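Local coordinates for 23S rRNA (guanine(2535)-N(1))-methyltransferase (PDB 1O9G), which methylates guanine-2535 of 23S ribosomal RNA at N1 using S-adenosyl-L-methionine, conferring resistance to the orthosomycin antibiotic avilamycin, at residues D170-D175 with A208-T213; K225-L230 with A237-A242; L100-L105 with G142-C147. The protein carries 3 engineered substitutions. All blocks are in the same frame, centred on the assembly; numbering follows the deposited sequence.

Contact 1: residues D170-D175 with A208-T213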
loop_
_atom_site.group_PDB
_atom_site.type_symbol
_atom_site.label_atom_id
_atom_site.label_comp_id
_atom_site.label_asym_id
_atom_site.label_seq_id
_atom_site.Cartn_x
_atom_site.Cartn_y
_atom_site.Cartn_z
ATOM N N ASP A 170 10.644 -7.293 0.133
ATOM C CA ASP A 170 10.337 -8.310 -0.861
ATOM C C ASP A 170 9.305 -7.846 -1.879
ATOM O O ASP A 170 9.264 -8.366 -2.968
ATOM C CB ASP A 170 9.831 -9.570 -0.169
ATOM C CG ASP A 170 10.711 -9.982 0.994
ATOM O OD1 ASP A 170 11.824 -10.491 0.742
ATOM O OD2 ASP A 170 10.405 -9.750 2.179
ATOM N N VAL A 171 8.430 -6.927 -1.478
ATOM C CA VAL A 171 7.367 -6.414 -2.320
ATOM C C VAL A 171 7.312 -4.911 -2.148
ATOM O O VAL A 171 7.316 -4.412 -1.019
ATOM C CB VAL A 171 5.991 -7.045 -1.979
ATOM C CG1 VAL A 171 4.875 -6.467 -2.853
ATOM C CG2 VAL A 171 6.040 -8.580 -2.125
ATOM N N VAL A 172 7.274 -4.216 -3.273
ATOM C CA VAL A 172 6.862 -2.823 -3.339
ATOM C C VAL A 172 5.481 -2.824 -3.992
ATOM O O VAL A 172 5.259 -3.483 -4.996
ATOM C CB VAL A 172 7.824 -2.010 -4.177
ATOM C CG1 VAL A 172 7.194 -0.632 -4.539
ATOM C CG2 VAL A 172 9.141 -1.871 -3.469
ATOM N N LEU A 173 4.556 -2.066 -3.419
ATOM C CA LEU A 173 3.214 -1.953 -3.994
ATOM C C LEU A 173 2.794 -0.514 -3.791
ATOM O O LEU A 173 2.748 -0.031 -2.673
ATOM C CB LEU A 173 2.249 -2.951 -3.360
ATOM C CG LEU A 173 0.895 -3.180 -4.027
ATOM C CD1 LEU A 173 0.299 -4.515 -3.573
ATOM C CD2 LEU A 173 -0.088 -2.070 -3.756
ATOM N N THR A 174 2.531 0.182 -4.893
ATOM C CA THR A 174 2.161 1.569 -4.816
ATOM C C THR A 174 1.206 1.991 -5.929
ATOM O O THR A 174 1.243 1.478 -7.024
ATOM C CB THR A 174 3.436 2.426 -4.776
ATOM O OG1 THR A 174 3.119 3.743 -4.334
ATOM C CG2 THR A 174 4.086 2.525 -6.154
ATOM N N ASP A 175 0.346 2.931 -5.579
ATOM C CA ASP A 175 -0.559 3.599 -6.480
ATOM C C ASP A 175 0.137 4.882 -6.880
ATOM O O ASP A 175 0.517 5.695 -6.025
ATOM C CB ASP A 175 -1.879 3.882 -5.742
ATOM C CG ASP A 175 -2.977 4.393 -6.634
ATOM O OD1 ASP A 175 -2.940 4.190 -7.865
ATOM O OD2 ASP A 175 -3.930 5.050 -6.160
ATOM N N ALA A 208 12.949 -9.046 -5.390
ATOM C CA ALA A 208 11.808 -8.247 -5.006
ATOM C C ALA A 208 10.875 -8.042 -6.197
ATOM O O ALA A 208 11.320 -7.796 -7.320
ATOM C CB ALA A 208 12.253 -6.898 -4.496
ATOM N N VAL A 209 9.586 -8.066 -5.916
ATOM C CA VAL A 209 8.534 -7.774 -6.881
ATOM C C VAL A 209 8.053 -6.357 -6.653
ATOM O O VAL A 209 7.628 -6.009 -5.545
ATOM C CB VAL A 209 7.386 -8.754 -6.739
ATOM C CG1 VAL A 209 6.239 -8.424 -7.675
ATOM C CG2 VAL A 209 7.891 -10.205 -6.943
ATOM N N ILE A 210 8.118 -5.569 -7.716
ATOM C CA ILE A 210 7.634 -4.199 -7.738
ATOM C C ILE A 210 6.311 -4.148 -8.489
ATOM O O ILE A 210 6.256 -4.397 -9.673
ATOM C CB ILE A 210 8.628 -3.237 -8.388
ATOM C CG1 ILE A 210 10.002 -3.310 -7.715
ATOM C CG2 ILE A 210 8.084 -1.826 -8.330
ATOM C CD1 ILE A 210 11.103 -2.747 -8.527
ATOM N N ALA A 211 5.262 -3.749 -7.779
ATOM C CA ALA A 211 3.899 -3.698 -8.336
ATOM C C ALA A 211 3.454 -2.230 -8.285
ATOM O O ALA A 211 3.426 -1.605 -7.233
ATOM C CB ALA A 211 2.968 -4.535 -7.551
ATOM N N VAL A 212 3.108 -1.701 -9.450
ATOM C CA VAL A 212 2.581 -0.345 -9.564
ATOM C C VAL A 212 1.223 -0.353 -10.247
ATOM O O VAL A 212 0.967 -1.146 -11.146
ATOM C CB VAL A 212 3.573 0.568 -10.297
ATOM C CG1 VAL A 212 4.923 0.575 -9.597
ATOM C CG2 VAL A 212 3.779 0.143 -11.707
ATOM N N THR A 213 0.364 0.550 -9.819
ATOM C CA THR A 213 -0.974 0.684 -10.366
ATOM C C THR A 213 -1.274 2.153 -10.679
ATOM O O THR A 213 -0.706 3.070 -10.078
ATOM C CB THR A 213 -2.000 0.015 -9.416
ATOM O OG1 THR A 213 -3.315 0.141 -9.942
ATOM C CG2 THR A 213 -2.028 0.660 -8.042
#
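Val172 and Thr174 grip Ala211 from both ends: Ala211 N donates to Val172 O at 2.8 Å, and Thr174 N donates to Ala211 O at 3.1 Å. The same parallel pattern runs from Asp170 O, which accepts from Val209 N, to Thr174 O, which accepts from Thr213 N. Val172 and Ile210 lie side by side on one face; Val172 CG1 lies 4.1 Å from Ile210 CG2. Further along that face, Thr174 CG2 reaches Val212 CG1 at 4.0 Å, while Thr174 OG1 bonds to Asp57. On the other face, the methyl CB of Ala211 packs 3.6 Å from Val172 O, and helix 33-45 covers Val171, Leu173 and Val209. The two strands are strands 4 and 5 of the Rossmann-like methyltransferase sheet (order 3-2-1-4-5-7-6), joined through helix 190-203 in a beta-alpha-beta crossover, right-handed as is usual in this fold. Asp175 ends the first of them, as the first residue of an Asp-Leu-Pro-Tyr sequence that resembles the (D/N)PP(Y/F) motif of many N-methyltransferases and probably occupies the same place. Asp175 CB sits 4.0 Å from Thr213 CG2. CG lies anti to the backbone N (chi1 -171°) and is still beside that methyl. Asp175 OD1, at the tip, is 3.7 Å from Thr213 CG2 and also comes within 3.3 Å of Thr213 O, an approach of two acceptors and no hydrogen bond. The hydroxyl OG1 of Thr213 is hydrogen-bonded to Ser236 O.

Contact 2: residues K225-L230 with A237-A242. Engineered in segment 237-242: Met239 (natural residue Leu).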
loop_
_atom_site.group_PDB
_atom_site.type_symbol
_atom_site.label_atom_id
_atom_site.label_comp_id
_atom_site.label_asym_id
_atom_site.label_seq_id
_atom_site.Cartn_x
_atom_site.Cartn_y
_atom_site.Cartn_z
ATOM N N LYS A 225 10.919 -6.248 -18.894
ATOM C CA LYS A 225 9.859 -7.215 -19.165
ATOM C C LYS A 225 8.913 -7.253 -17.988
ATOM O O LYS A 225 9.357 -7.302 -16.869
ATOM C CB LYS A 225 10.445 -8.613 -19.354
ATOM C CG LYS A 225 9.430 -9.687 -19.775
ATOM C CD LYS A 225 9.248 -9.752 -21.285
ATOM C CE LYS A 225 8.120 -10.723 -21.658
ATOM N NZ LYS A 225 7.796 -10.699 -23.105
ATOM N N ALA A 226 7.615 -7.243 -18.251
ATOM C CA ALA A 226 6.609 -7.346 -17.205
ATOM C C ALA A 226 6.466 -8.803 -16.767
ATOM O O ALA A 226 6.298 -9.690 -17.601
ATOM C CB ALA A 226 5.267 -6.837 -17.728
ATOM N N LEU A 227 6.520 -9.056 -15.463
ATOM C CA LEU A 227 6.164 -10.377 -14.957
ATOM C C LEU A 227 4.697 -10.674 -15.238
ATOM O O LEU A 227 4.350 -11.782 -15.602
ATOM C CB LEU A 227 6.394 -10.510 -13.446
ATOM C CG LEU A 227 7.792 -10.324 -12.889
ATOM C CD1 LEU A 227 7.728 -10.277 -11.369
ATOM C CD2 LEU A 227 8.716 -11.418 -13.347
ATOM N N GLU A 228 3.855 -9.667 -15.031
ATOM C CA GLU A 228 2.397 -9.800 -15.038
ATOM C C GLU A 228 1.715 -8.411 -15.127
ATOM O O GLU A 228 2.244 -7.410 -14.634
ATOM C CB GLU A 228 1.944 -10.486 -13.745
ATOM C CG GLU A 228 0.585 -11.149 -13.826
ATOM C CD GLU A 228 0.221 -11.915 -12.569
ATOM O OE1 GLU A 228 1.058 -12.658 -12.020
ATOM O OE2 GLU A 228 -0.932 -11.809 -12.135
ATOM N N ARG A 229 0.543 -8.392 -15.762
ATOM C CA ARG A 229 -0.318 -7.232 -15.868
ATOM C C ARG A 229 -1.754 -7.603 -15.520
ATOM O O ARG A 229 -2.155 -8.741 -15.662
ATOM C CB ARG A 229 -0.305 -6.693 -17.280
ATOM C CG ARG A 229 0.944 -5.995 -17.670
ATOM C CD ARG A 229 0.881 -5.538 -19.100
ATOM N NE ARG A 229 2.135 -4.953 -19.545
ATOM C CZ ARG A 229 2.547 -3.732 -19.240
ATOM N NH1 ARG A 229 1.808 -2.935 -18.490
ATOM N NH2 ARG A 229 3.712 -3.310 -19.697
ATOM N N LEU A 230 -2.501 -6.633 -15.006
ATOM C CA LEU A 230 -3.940 -6.760 -14.882
ATOM C C LEU A 230 -4.668 -5.449 -15.181
ATOM O O LEU A 230 -4.086 -4.364 -15.113
ATOM C CB LEU A 230 -4.342 -7.379 -13.533
ATOM C CG LEU A 230 -4.277 -6.524 -12.273
ATOM C CD1 LEU A 230 -5.231 -5.331 -12.299
ATOM C CD2 LEU A 230 -4.602 -7.369 -11.045
ATOM N N ALA A 237 -2.519 -2.535 -13.416
ATOM C CA ALA A 237 -1.318 -2.741 -12.635
ATOM C C ALA A 237 -0.306 -3.498 -13.463
ATOM O O ALA A 237 -0.665 -4.201 -14.398
ATOM C CB ALA A 237 -1.638 -3.482 -11.366
ATOM N N VAL A 238 0.959 -3.329 -13.102
ATOM C CA VAL A 238 2.056 -4.070 -13.705
ATOM C C VAL A 238 3.017 -4.435 -12.576
ATOM O O VAL A 238 3.165 -3.694 -11.624
ATOM C CB VAL A 238 2.747 -3.258 -14.832
ATOM C CG1 VAL A 238 3.432 -2.021 -14.296
ATOM C CG2 VAL A 238 3.702 -4.156 -15.600
HETATM N N MSE A 239 3.627 -5.614 -12.721
HETATM C CA MSE A 239 4.634 -6.066 -11.770
HETATM C C MSE A 239 5.906 -6.418 -12.506
HETATM O O MSE A 239 5.856 -7.027 -13.544
HETATM C CB MSE A 239 4.165 -7.346 -11.077
HETATM C CG MSE A 239 2.860 -7.252 -10.357
HETATM SE SE MSE A 239 2.394 -8.935 -9.544
HETATM C CE MSE A 239 3.463 -10.165 -10.670
ATOM N N VAL A 240 7.024 -6.026 -11.913
ATOM C CA VAL A 240 8.337 -6.345 -12.433
ATOM C C VAL A 240 9.241 -6.848 -11.311
ATOM O O VAL A 240 9.042 -6.581 -10.153
ATOM C CB VAL A 240 9.022 -5.102 -13.109
ATOM C CG1 VAL A 240 8.224 -4.617 -14.310
ATOM C CG2 VAL A 240 9.261 -4.028 -12.149
ATOM N N ARG A 241 10.264 -7.587 -11.694
ATOM C CA ARG A 241 11.244 -8.055 -10.762
ATOM C C ARG A 241 12.416 -7.087 -10.705
ATOM O O ARG A 241 12.889 -6.655 -11.744
ATOM C CB ARG A 241 11.748 -9.418 -11.206
ATOM C CG ARG A 241 12.837 -9.958 -10.312
ATOM C CD ARG A 241 12.914 -11.454 -10.213
ATOM N NE ARG A 241 11.649 -12.070 -9.858
ATOM C CZ ARG A 241 10.900 -12.820 -10.658
ATOM N NH1 ARG A 241 11.243 -13.009 -11.940
ATOM N NH2 ARG A 241 9.780 -13.386 -10.174
ATOM N N ALA A 242 12.927 -6.842 -9.515
ATOM C CA ALA A 242 14.033 -5.894 -9.316
ATOM C C ALA A 242 15.238 -6.263 -10.184
ATOM O O ALA A 242 15.757 -5.408 -10.890
ATOM C CB ALA A 242 14.418 -5.819 -7.864
HETATM O O HOH W 1 10.283 -8.330 -14.513
HETATM O O HOH W 2 -0.636 -2.575 -16.948
#
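Glu228 and Leu230 form hydrogen-bonded pairs with Met239 and Ala237, the strand axes lying 4.9 Å apart at 170°. This is the beta hairpin of strands 228-232 and 235-241, which closes one side of the sheet in the 5-7-6 strand order of class I methyltransferases. Just before the paired region the backbone takes helical angles at Leu227, and Leu227 N donates to Met239 O by a bent bond (136°); Glu228 is the residue paired with Met239. Met239, an engineered selenomethionine where the natural residue is leucine, lies beside Glu228 and points the same way. Its chi3 of -23° lies away from a staggered value, and the 3.4 Å contact between Met239 CE and Glu228 CB is short, its detail doubtful. The Glu228 carboxylate continues past this methyl to salt bridges with Arg46, Arg42 and Arg5. On the other face of the hairpin, Arg229 runs extended beside Val238, and Val238 CG2 sits over one face of the Arg229 guanidinium, offset toward the rim, 3.7 Å from Arg229 NH1. NH1 also bonds to Ile219 O and to a water in the guanidinium plane, and that water donates to Ala237 O. Leu227 crosses the Arg241 side chain at about a right angle and puts its methyls over one face of the guanidinium, Leu227 CD2 3.3 Å from Arg241 NH1; NH2 of the same guanidinium bonds to Arg46 O. Arg241 is the N-cap residue of helix 242-247. A second water donates to Lys225 O at 2.7 Å and accepts from Arg241 N at 2.9 Å.

Contact 3: residues L100-L105 with G142-C147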
loop_
_atom_site.group_PDB
_atom_site.type_symbol
_atom_site.label_atom_id
_atom_site.label_comp_id
_atom_site.label_asym_id
_atom_site.label_seq_id
_atom_site.Cartn_x
_atom_site.Cartn_y
_atom_site.Cartn_z
ATOM N N LEU A 100 -1.867 -0.006 12.966
ATOM C CA LEU A 100 -1.219 -1.309 12.827
ATOM C C LEU A 100 -0.800 -1.891 14.164
ATOM O O LEU A 100 -0.152 -2.931 14.183
ATOM C CB LEU A 100 -0.040 -1.227 11.872
ATOM C CG LEU A 100 -0.442 -0.886 10.452
ATOM C CD1 LEU A 100 0.774 -0.739 9.616
ATOM C CD2 LEU A 100 -1.385 -1.940 9.846
ATOM N N SER A 101 -1.145 -1.241 15.262
ATOM C CA SER A 101 -0.971 -1.867 16.573
ATOM C C SER A 101 -2.295 -1.969 17.302
ATOM O O SER A 101 -3.197 -1.163 17.084
ATOM C CB SER A 101 0.032 -1.125 17.431
ATOM O OG SER A 101 -0.564 0.014 17.999
ATOM N N PRO A 102 -2.447 -2.958 18.170
ATOM C CA PRO A 102 -3.654 -2.975 19.013
ATOM C C PRO A 102 -3.892 -1.669 19.771
ATOM O O PRO A 102 -5.060 -1.233 19.805
ATOM C CB PRO A 102 -3.417 -4.158 19.940
ATOM C CG PRO A 102 -2.539 -5.080 19.129
ATOM C CD PRO A 102 -1.608 -4.147 18.391
ATOM N N ALA A 103 -2.857 -1.008 20.269
ATOM C CA ALA A 103 -3.038 0.244 21.018
ATOM C C ALA A 103 -3.618 1.324 20.114
ATOM O O ALA A 103 -4.460 2.081 20.537
ATOM C CB ALA A 103 -1.737 0.737 21.647
ATOM N N GLY A 104 -3.173 1.401 18.872
ATOM C CA GLY A 104 -3.710 2.381 17.944
ATOM C C GLY A 104 -5.167 2.161 17.609
ATOM O O GLY A 104 -5.982 3.108 17.481
ATOM N N LEU A 105 -5.532 0.896 17.469
ATOM C CA LEU A 105 -6.920 0.537 17.204
ATOM C C LEU A 105 -7.783 0.809 18.424
ATOM O O LEU A 105 -8.908 1.259 18.277
ATOM C CB LEU A 105 -7.043 -0.912 16.734
ATOM C CG LEU A 105 -6.628 -1.069 15.276
ATOM C CD1 LEU A 105 -6.303 -2.516 14.953
ATOM C CD2 LEU A 105 -7.686 -0.524 14.339
ATOM N N GLY A 142 -0.920 -12.058 14.630
ATOM C CA GLY A 142 0.482 -11.742 14.840
ATOM C C GLY A 142 0.759 -10.626 15.833
ATOM O O GLY A 142 1.930 -10.439 16.196
ATOM N N GLY A 143 -0.269 -9.879 16.253
ATOM C CA GLY A 143 -0.073 -8.707 17.087
ATOM C C GLY A 143 0.387 -7.503 16.263
ATOM O O GLY A 143 0.263 -7.489 15.035
ATOM N N ALA A 144 0.947 -6.509 16.938
ATOM C CA ALA A 144 1.352 -5.287 16.277
ATOM C C ALA A 144 2.265 -5.608 15.090
ATOM O O ALA A 144 3.151 -6.450 15.189
ATOM C CB ALA A 144 2.058 -4.349 17.218
ATOM N N LEU A 145 2.049 -4.895 13.998
ATOM C CA LEU A 145 2.832 -5.035 12.810
ATOM C C LEU A 145 3.893 -3.933 12.777
ATOM O O LEU A 145 3.544 -2.746 12.662
ATOM C CB LEU A 145 1.949 -4.930 11.575
ATOM C CG LEU A 145 2.673 -5.051 10.240
ATOM C CD1 LEU A 145 3.445 -6.328 10.080
ATOM C CD2 LEU A 145 1.662 -4.899 9.091
ATOM N N PRO A 146 5.182 -4.285 12.884
ATOM C CA PRO A 146 6.234 -3.274 12.834
ATOM C C PRO A 146 6.109 -2.427 11.561
ATOM O O PRO A 146 5.840 -2.944 10.490
ATOM C CB PRO A 146 7.514 -4.093 12.857
ATOM C CG PRO A 146 7.163 -5.324 13.586
ATOM C CD PRO A 146 5.751 -5.624 13.127
ATOM N N CYS A 147 6.230 -1.119 11.741
ATOM C CA CYS A 147 6.060 -0.169 10.655
ATOM C C CYS A 147 6.979 1.027 10.870
ATOM O O CYS A 147 7.333 1.375 11.987
ATOM C CB CYS A 147 4.597 0.267 10.512
ATOM S SG CYS A 147 3.938 1.153 11.929
HETATM O O HOH W 3 2.698 -1.187 14.810
#
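Gly143 begins the touching part of the loop, its carbonyl carbon near Pro102 CD. The loop leads from helix 122-140 into the outermost strand 147-151 of the Rossmann-like sheet, and here it meets the start of helix 102-119; both helices belong to the long connection between strands 77-84 and 147-151. The phi of Gly143 is positive, 79°, which favours glycine. Its carbonyl, like that of Ala144, accepts from the guanidinium of Arg74, so one arginine holds two successive peptides. Ala144 rests its CB against two groups of the helix start, 3.8 Å from Ser101 CB and 3.9 Å from Pro102 CD. Ser101 is the N-cap: its OG, turned between backbone N and carbonyl carbon (chi1 79°), accepts from Gly104 N at 3.1 Å. Pro102 follows in the first turn and also rests on Leu138 and Thr139 of helix 122-140. Leu145 makes the one direct hydrogen bond across the contact. Its N donates to Leu100 O at 3.0 Å with an almost straight N-H...O angle of 175°. A water donates to Leu145 O at 2.8 Å and, weakly, to Leu100 O. The CB atoms of Leu100 and Leu145 stand 4.2 Å apart, and both side chains pack on Val80 of strand 77-84. Pro146 O accepts a backbone hydrogen bond from Val80 as the chain turns into the sheet. At Cys147, the first residue of the strand, the CB bond is directed toward segment 100-105, and Cys147 CB lies 4.1 Å from Leu100 CD1.

Contacts 1 and 2 are neighbours in one sheet, their centres 9 Å apart: strand 209-214 faces strand 171-175 on one edge and strand 235-241 on the other. Probable hydrogen bonds stitch them together, Ile210 N to Val240 O at 2.8 Å and Ala208 O to Ala242 N at 2.9 Å. Contact 3 lies toward the opposite edge of the sheet, at outermost strand 147-151, centred about 22 Å from contact 1 and 30 Å from contact 2, and touches neither. In this fold the cofactor and substrate normally meet at the C-terminal ends of the parallel strands, probably near Asp175 of contact 1; contact 3 instead sits where strand 147-151 begins.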